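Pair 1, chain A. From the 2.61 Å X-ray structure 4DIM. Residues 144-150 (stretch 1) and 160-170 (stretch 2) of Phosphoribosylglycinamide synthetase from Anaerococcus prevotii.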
# COMPACT_ATOMS: atom_id res chain seq x y z
N LYS A 144 -25.88 0.76 10.28
CA LYS A 144 -26.20 -0.66 10.48
C LYS A 144 -25.31 -1.23 11.61
O LYS A 144 -24.11 -0.93 11.67
CB LYS A 144 -26.07 -1.48 9.15
CG LYS A 144 -24.70 -2.11 8.82
CD LYS A 144 -24.68 -2.78 7.42
CE LYS A 144 -23.29 -2.90 6.82
NZ LYS A 144 -22.96 -1.75 5.93
N LEU A 145 -25.91 -2.05 12.49
CA LEU A 145 -25.19 -2.75 13.56
C LEU A 145 -24.39 -3.92 12.94
O LEU A 145 -24.78 -4.40 11.87
CB LEU A 145 -26.15 -3.30 14.64
CG LEU A 145 -26.45 -2.34 15.79
CD1 LEU A 145 -27.19 -1.10 15.30
CD2 LEU A 145 -27.23 -3.06 16.88
N PRO A 146 -23.35 -4.45 13.59
CA PRO A 146 -22.72 -3.96 14.83
C PRO A 146 -21.94 -2.69 14.58
O PRO A 146 -21.69 -2.30 13.45
CB PRO A 146 -21.81 -5.11 15.27
CG PRO A 146 -21.66 -6.03 14.08
CD PRO A 146 -22.59 -5.56 12.99
N VAL A 147 -21.58 -2.03 15.66
CA VAL A 147 -20.82 -0.79 15.58
C VAL A 147 -19.68 -0.84 16.53
O VAL A 147 -19.63 -1.68 17.44
CB VAL A 147 -21.67 0.48 15.83
CG1 VAL A 147 -22.51 0.84 14.61
CG2 VAL A 147 -22.54 0.33 17.06
N ILE A 148 -18.74 0.04 16.26
CA ILE A 148 -17.57 0.30 17.06
C ILE A 148 -17.77 1.67 17.68
O ILE A 148 -18.30 2.56 17.01
CB ILE A 148 -16.34 0.26 16.17
CG1 ILE A 148 -15.94 -1.18 15.86
CG2 ILE A 148 -15.20 1.04 16.79
CD1 ILE A 148 -15.03 -1.86 16.86
N VAL A 149 -17.35 1.83 18.93
CA VAL A 149 -17.32 3.13 19.63
C VAL A 149 -15.89 3.39 19.92
O VAL A 149 -15.20 2.55 20.52
CB VAL A 149 -18.15 3.24 20.89
CG1 VAL A 149 -18.26 4.70 21.27
CG2 VAL A 149 -19.54 2.63 20.69
N LYS A 150 -15.40 4.54 19.48
CA LYS A 150 -13.99 4.81 19.61
C LYS A 150 -13.71 6.25 19.74
O LYS A 150 -14.53 7.10 19.42
CB LYS A 150 -13.22 4.25 18.40
CG LYS A 150 -13.74 4.67 17.04
CD LYS A 150 -12.91 4.03 15.97
CE LYS A 150 -13.29 4.49 14.58
NZ LYS A 150 -12.13 4.42 13.66
N ILE A 160 -10.88 0.80 21.12
CA ILE A 160 -12.13 0.46 20.44
C ILE A 160 -13.06 -0.33 21.36
O ILE A 160 -12.61 -1.00 22.30
CB ILE A 160 -11.90 -0.33 19.11
CG1 ILE A 160 -11.14 -1.68 19.31
CG2 ILE A 160 -11.17 0.54 18.08
CD1 ILE A 160 -11.36 -2.79 18.14
N TYR A 161 -14.36 -0.23 21.10
CA TYR A 161 -15.41 -0.94 21.82
C TYR A 161 -16.41 -1.50 20.83
O TYR A 161 -17.28 -0.75 20.36
CB TYR A 161 -16.14 -0.00 22.81
CG TYR A 161 -15.39 0.27 24.10
CD1 TYR A 161 -15.82 -0.26 25.31
CD2 TYR A 161 -14.28 1.12 24.13
CE1 TYR A 161 -15.16 0.01 26.51
CE2 TYR A 161 -13.61 1.41 25.32
CZ TYR A 161 -14.05 0.85 26.51
OH TYR A 161 -13.36 1.14 27.68
N ILE A 162 -16.31 -2.81 20.51
CA ILE A 162 -17.24 -3.48 19.60
C ILE A 162 -18.60 -3.59 20.32
O ILE A 162 -18.64 -3.89 21.51
CB ILE A 162 -16.71 -4.87 19.16
CG1 ILE A 162 -15.37 -4.75 18.41
CG2 ILE A 162 -17.73 -5.57 18.26
CD1 ILE A 162 -14.46 -5.89 18.59
N ALA A 163 -19.68 -3.29 19.60
CA ALA A 163 -21.02 -3.32 20.18
C ALA A 163 -22.00 -4.09 19.30
O ALA A 163 -22.52 -3.55 18.30
CB ALA A 163 -21.50 -1.90 20.38
N LYS A 164 -22.31 -5.33 19.72
CA LYS A 164 -23.26 -6.23 19.04
C LYS A 164 -24.71 -5.72 19.22
O LYS A 164 -25.47 -5.69 18.24
CB LYS A 164 -23.12 -7.66 19.58
CG LYS A 164 -21.74 -8.30 19.36
CD LYS A 164 -21.49 -9.45 20.34
CE LYS A 164 -20.07 -9.97 20.26
NZ LYS A 164 -19.86 -11.14 21.15
N LYS A 165 -25.06 -5.28 20.46
CA LYS A 165 -26.39 -4.75 20.83
C LYS A 165 -26.30 -3.35 21.54
O LYS A 165 -25.28 -3.00 22.14
CB LYS A 165 -27.14 -5.76 21.74
CG LYS A 165 -26.36 -6.20 23.00
CD LYS A 165 -27.27 -6.60 24.17
CE LYS A 165 -26.51 -6.79 25.47
NZ LYS A 165 -25.62 -7.98 25.47
N GLU A 166 -27.42 -2.59 21.50
CA GLU A 166 -27.63 -1.23 22.10
C GLU A 166 -27.06 -1.04 23.52
O GLU A 166 -26.60 0.05 23.85
CB GLU A 166 -29.15 -0.93 22.18
CG GLU A 166 -29.51 0.54 22.28
CD GLU A 166 -29.14 1.32 21.04
OE1 GLU A 166 -28.24 2.19 21.15
OE2 GLU A 166 -29.67 1.02 19.95
N GLU A 167 -27.14 -2.08 24.36
CA GLU A 167 -26.66 -2.02 25.75
C GLU A 167 -25.13 -2.00 25.80
O GLU A 167 -24.58 -1.44 26.75
CB GLU A 167 -27.23 -3.18 26.59
CG GLU A 167 -28.68 -2.95 27.00
CD GLU A 167 -29.66 -2.77 25.86
OE1 GLU A 167 -29.52 -3.49 24.83
OE2 GLU A 167 -30.54 -1.88 25.96
N GLU A 168 -24.44 -2.56 24.79
CA GLU A 168 -22.98 -2.52 24.69
C GLU A 168 -22.52 -1.15 24.07
O GLU A 168 -21.39 -0.73 24.31
CB GLU A 168 -22.43 -3.72 23.88
CG GLU A 168 -22.53 -5.06 24.59
CD GLU A 168 -22.19 -6.28 23.75
OE1 GLU A 168 -23.13 -6.99 23.32
OE2 GLU A 168 -20.98 -6.56 23.55
N ALA A 169 -23.43 -0.46 23.29
CA ALA A 169 -23.18 0.84 22.61
C ALA A 169 -23.14 2.01 23.58
O ALA A 169 -22.26 2.86 23.46
CB ALA A 169 -24.25 1.10 21.56
N ILE A 170 -24.12 2.11 24.51
CA ILE A 170 -24.13 3.18 25.52
C ILE A 170 -22.99 2.89 26.51
O ILE A 170 -22.25 3.80 26.87
CB ILE A 170 -25.50 3.37 26.23
CG1 ILE A 170 -25.92 2.14 27.10
CG2 ILE A 170 -26.57 3.69 25.18
CD1 ILE A 170 -25.52 2.21 28.65

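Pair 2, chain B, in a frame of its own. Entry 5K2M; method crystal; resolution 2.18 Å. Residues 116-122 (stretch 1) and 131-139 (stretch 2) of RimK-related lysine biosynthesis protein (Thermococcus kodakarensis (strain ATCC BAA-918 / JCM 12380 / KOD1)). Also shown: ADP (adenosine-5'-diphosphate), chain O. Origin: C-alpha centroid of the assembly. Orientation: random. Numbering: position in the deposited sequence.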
# COMPACT_ATOMS: atom_id res chain seq x y z
N GLY B 116 29.86 -4.68 53.15
CA GLY B 116 31.22 -4.71 53.67
C GLY B 116 32.14 -5.51 52.76
O GLY B 116 31.74 -5.98 51.69
N TYR B 117 33.38 -5.67 53.20
CA TYR B 117 34.38 -6.38 52.43
C TYR B 117 34.80 -7.55 53.27
O TYR B 117 34.80 -7.45 54.47
CB TYR B 117 35.62 -5.51 52.19
CG TYR B 117 35.43 -4.34 51.24
CD1 TYR B 117 35.36 -4.54 49.86
CD2 TYR B 117 35.38 -3.03 51.73
CE1 TYR B 117 35.22 -3.45 48.99
CE2 TYR B 117 35.23 -1.96 50.88
CZ TYR B 117 35.16 -2.16 49.51
OH TYR B 117 35.02 -1.07 48.69
N PRO B 118 35.19 -8.67 52.65
CA PRO B 118 35.28 -8.83 51.21
C PRO B 118 33.94 -9.21 50.62
O PRO B 118 33.09 -9.75 51.32
CB PRO B 118 36.28 -9.98 51.06
CG PRO B 118 36.12 -10.78 52.29
CD PRO B 118 35.58 -9.89 53.37
N LEU B 119 33.75 -8.91 49.35
CA LEU B 119 32.51 -9.27 48.69
C LEU B 119 32.83 -10.02 47.41
O LEU B 119 33.97 -10.08 46.96
CB LEU B 119 31.63 -8.04 48.45
CG LEU B 119 32.24 -6.82 47.75
CD1 LEU B 119 32.23 -7.04 46.25
CD2 LEU B 119 31.46 -5.57 48.08
N VAL B 120 31.79 -10.62 46.84
CA VAL B 120 31.90 -11.41 45.64
C VAL B 120 31.13 -10.75 44.51
O VAL B 120 29.95 -10.41 44.66
CB VAL B 120 31.40 -12.85 45.88
CG1 VAL B 120 31.32 -13.61 44.57
CG2 VAL B 120 32.32 -13.56 46.87
N SER B 121 31.83 -10.55 43.40
CA SER B 121 31.27 -10.02 42.18
C SER B 121 31.08 -11.19 41.20
O SER B 121 31.97 -12.03 41.07
CB SER B 121 32.24 -9.01 41.57
OG SER B 121 31.80 -8.60 40.30
N LYS B 122 29.95 -11.22 40.51
CA LYS B 122 29.74 -12.27 39.52
C LYS B 122 28.74 -11.80 38.48
O LYS B 122 27.85 -11.01 38.80
CB LYS B 122 29.26 -13.56 40.19
CG LYS B 122 27.93 -13.44 40.88
CD LYS B 122 27.49 -14.75 41.49
CE LYS B 122 28.16 -15.05 42.82
NZ LYS B 122 27.46 -16.16 43.55
N LEU B 131 34.36 -15.56 35.58
CA LEU B 131 34.34 -14.13 35.93
C LEU B 131 33.92 -13.85 37.39
O LEU B 131 33.56 -12.73 37.74
CB LEU B 131 33.42 -13.37 34.94
CG LEU B 131 33.97 -12.42 33.87
CD1 LEU B 131 35.47 -12.52 33.63
CD2 LEU B 131 33.22 -12.58 32.56
N LEU B 132 33.96 -14.87 38.24
CA LEU B 132 33.81 -14.69 39.68
C LEU B 132 35.00 -13.90 40.18
O LEU B 132 36.13 -14.18 39.79
CB LEU B 132 33.75 -16.05 40.39
CG LEU B 132 32.40 -16.75 40.58
CD1 LEU B 132 31.70 -16.25 41.83
CD2 LEU B 132 31.48 -16.58 39.38
N ALA B 133 34.76 -12.89 41.02
CA ALA B 133 35.83 -12.12 41.64
C ALA B 133 35.59 -11.94 43.13
O ALA B 133 34.49 -11.56 43.55
CB ALA B 133 35.97 -10.77 40.97
N LYS B 134 36.63 -12.19 43.92
CA LYS B 134 36.66 -11.85 45.33
C LYS B 134 37.32 -10.49 45.50
O LYS B 134 38.49 -10.31 45.16
CB LYS B 134 37.43 -12.91 46.11
CG LYS B 134 37.44 -12.74 47.61
CD LYS B 134 38.12 -13.93 48.26
CE LYS B 134 37.99 -13.92 49.78
NZ LYS B 134 38.91 -12.94 50.38
N VAL B 135 36.54 -9.54 46.02
CA VAL B 135 36.94 -8.15 46.12
C VAL B 135 37.11 -7.77 47.58
O VAL B 135 36.14 -7.72 48.33
CB VAL B 135 35.85 -7.27 45.50
CG1 VAL B 135 36.19 -5.79 45.62
CG2 VAL B 135 35.65 -7.67 44.05
N ASN B 136 38.36 -7.47 47.97
CA ASN B 136 38.72 -7.24 49.36
C ASN B 136 38.78 -5.78 49.76
O ASN B 136 38.78 -5.46 50.95
CB ASN B 136 40.07 -7.89 49.66
CG ASN B 136 40.07 -9.38 49.43
OD1 ASN B 136 39.05 -10.05 49.62
ND2 ASN B 136 41.20 -9.91 49.01
N ASP B 137 38.83 -4.88 48.77
CA ASP B 137 38.89 -3.46 49.05
C ASP B 137 38.40 -2.61 47.89
O ASP B 137 38.03 -3.13 46.85
CB ASP B 137 40.31 -3.05 49.49
CG ASP B 137 41.37 -3.36 48.45
OD1 ASP B 137 41.08 -3.26 47.23
OD2 ASP B 137 42.51 -3.68 48.86
N ARG B 138 38.40 -1.30 48.12
CA ARG B 138 37.92 -0.32 47.17
C ARG B 138 38.69 -0.39 45.84
O ARG B 138 38.08 -0.33 44.77
CB ARG B 138 38.00 1.07 47.81
CG ARG B 138 37.69 2.25 46.91
CD ARG B 138 36.27 2.25 46.37
NE ARG B 138 36.06 3.45 45.57
CZ ARG B 138 35.19 4.43 45.82
NH1 ARG B 138 34.37 4.38 46.85
NH2 ARG B 138 35.14 5.46 45.00
N ASP B 139 40.00 -0.54 45.91
CA ASP B 139 40.84 -0.57 44.70
C ASP B 139 40.46 -1.76 43.81
O ASP B 139 40.41 -1.63 42.59
CB ASP B 139 42.33 -0.62 45.06
CG ASP B 139 42.85 0.72 45.57
OD1 ASP B 139 42.38 1.76 45.10
OD2 ASP B 139 43.72 0.74 46.44
PB ADP O . 28.47 -20.22 38.66
O1B ADP O . 28.77 -21.57 39.25
O2B ADP O . 29.58 -19.65 37.81
O3B ADP O . 27.14 -20.10 37.95
PA ADP O . 28.31 -19.54 41.47
O1A ADP O . 27.75 -20.93 41.70
O2A ADP O . 27.60 -18.43 42.16
O3A ADP O . 28.42 -19.19 39.90
O5' ADP O . 29.85 -19.50 41.93
C5' ADP O . 30.74 -20.54 41.60
C4' ADP O . 31.44 -21.04 42.86
O4' ADP O . 32.17 -19.96 43.45
C3' ADP O . 30.52 -21.57 43.94
O3' ADP O . 30.26 -22.98 43.78
C2' ADP O . 31.32 -21.28 45.20
O2' ADP O . 32.31 -22.27 45.45
C1' ADP O . 32.05 -20.00 44.87
N9 ADP O . 31.27 -18.84 45.32
C8 ADP O . 30.36 -18.15 44.60
N7 ADP O . 29.81 -17.15 45.32
C5 ADP O . 30.38 -17.21 46.54
C6 ADP O . 30.28 -16.43 47.78
N6 ADP O . 29.43 -15.39 47.86
N1 ADP O . 31.05 -16.81 48.81
C2 ADP O . 31.90 -17.85 48.74
N3 ADP O . 32.05 -18.60 47.65
C4 ADP O . 31.33 -18.32 46.54
O HOH W 1 32.70 -10.24 38.09

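Pair 1 and pair 2 build the same unit: a cis-proline leads into a short strand, an antiparallel partner lies 4.7 Å away at closest axis approach, and the partner turns into a helix. The strand directions differ by 151° in pair 1 and 146° in pair 2, and 14 central residues superpose with an RMSD of 0.7 Å.

The backbone sets the register. A:Val147 pairs with A:Ala163 through A:Val147 N to A:Ala163 O (3.2 Å) and A:Ala163 N to A:Val147 O (2.7 Å). The matching B:Leu119 and B:Val135 repeat this, with B:Leu119 N to B:Val135 O at 2.9 Å and B:Val135 N to B:Leu119 O at 2.8 Å. Two residues on, A:Val149 and A:Tyr161 match B:Ser121 and B:Ala133; both bonds persist, although A:Tyr161 N to A:Val149 O, 3.0 Å with an angle of 126°, is weak.

On the face carrying these hydrogen-bonded pairs, bulk is redistributed. Pair 1 sets a valine against an alanine, A:Val147 CG2 lying 4.1 Å from A:Ala163 CB. Pair 2 enlarges both partners, and the p rotamer of B:Leu119 brings its CD1 to 3.7 Å from B:Val135 CB. At the next pair the trend reverses: A:Val149 CB meets A:Tyr161 CB at 4.3 Å while the tyrosine's end leads away, whereas B:Ser121 CB and B:Ala133 CB sit 4.2 Å apart. There a water takes part, 2.9 Å from B:Ser121 OG and donating to B:Leu131 O at 2.7 Å.

The other face follows a similar rule of apolar contact beside the non-hydrogen-bonded pair. A:Ile148 CD1 reaches A:Ile162 CG1 at 3.3 Å and A:Ile160 CD1 at 4.0 Å. Its match, B:Val120, is shorter and faces B:Lys134, but its CG1 still meets B:Leu132 CD1 at 3.8 Å. B:Lys134 instead sends its NZ to B:Asn136 OD1, a 3.0 Å hydrogen bond along its own stretch. The matched lysines A:Lys150 and B:Lys122 both start sideways and lead away; in pair 2 the NZ of B:Lys122 hydrogen-bonds ADP O2A at 2.7 Å and N7 at 3.1 Å.

The prolines nearly coincide, with A:Pro146 CB 3.5 Å from A:Ala163 O and B:Pro118 CA 3.2 Å from B:Val135 O. Before them, A:Leu145 and B:Tyr117 both point toward the partner stretch. A:Leu145 CD2 touches A:Lys164 O at 3.4 Å; B:Asp137 CA lies over the face of the larger B:Tyr117 ring, 3.8 Å from its centroid, a CH-pi contact at the approach to the helix.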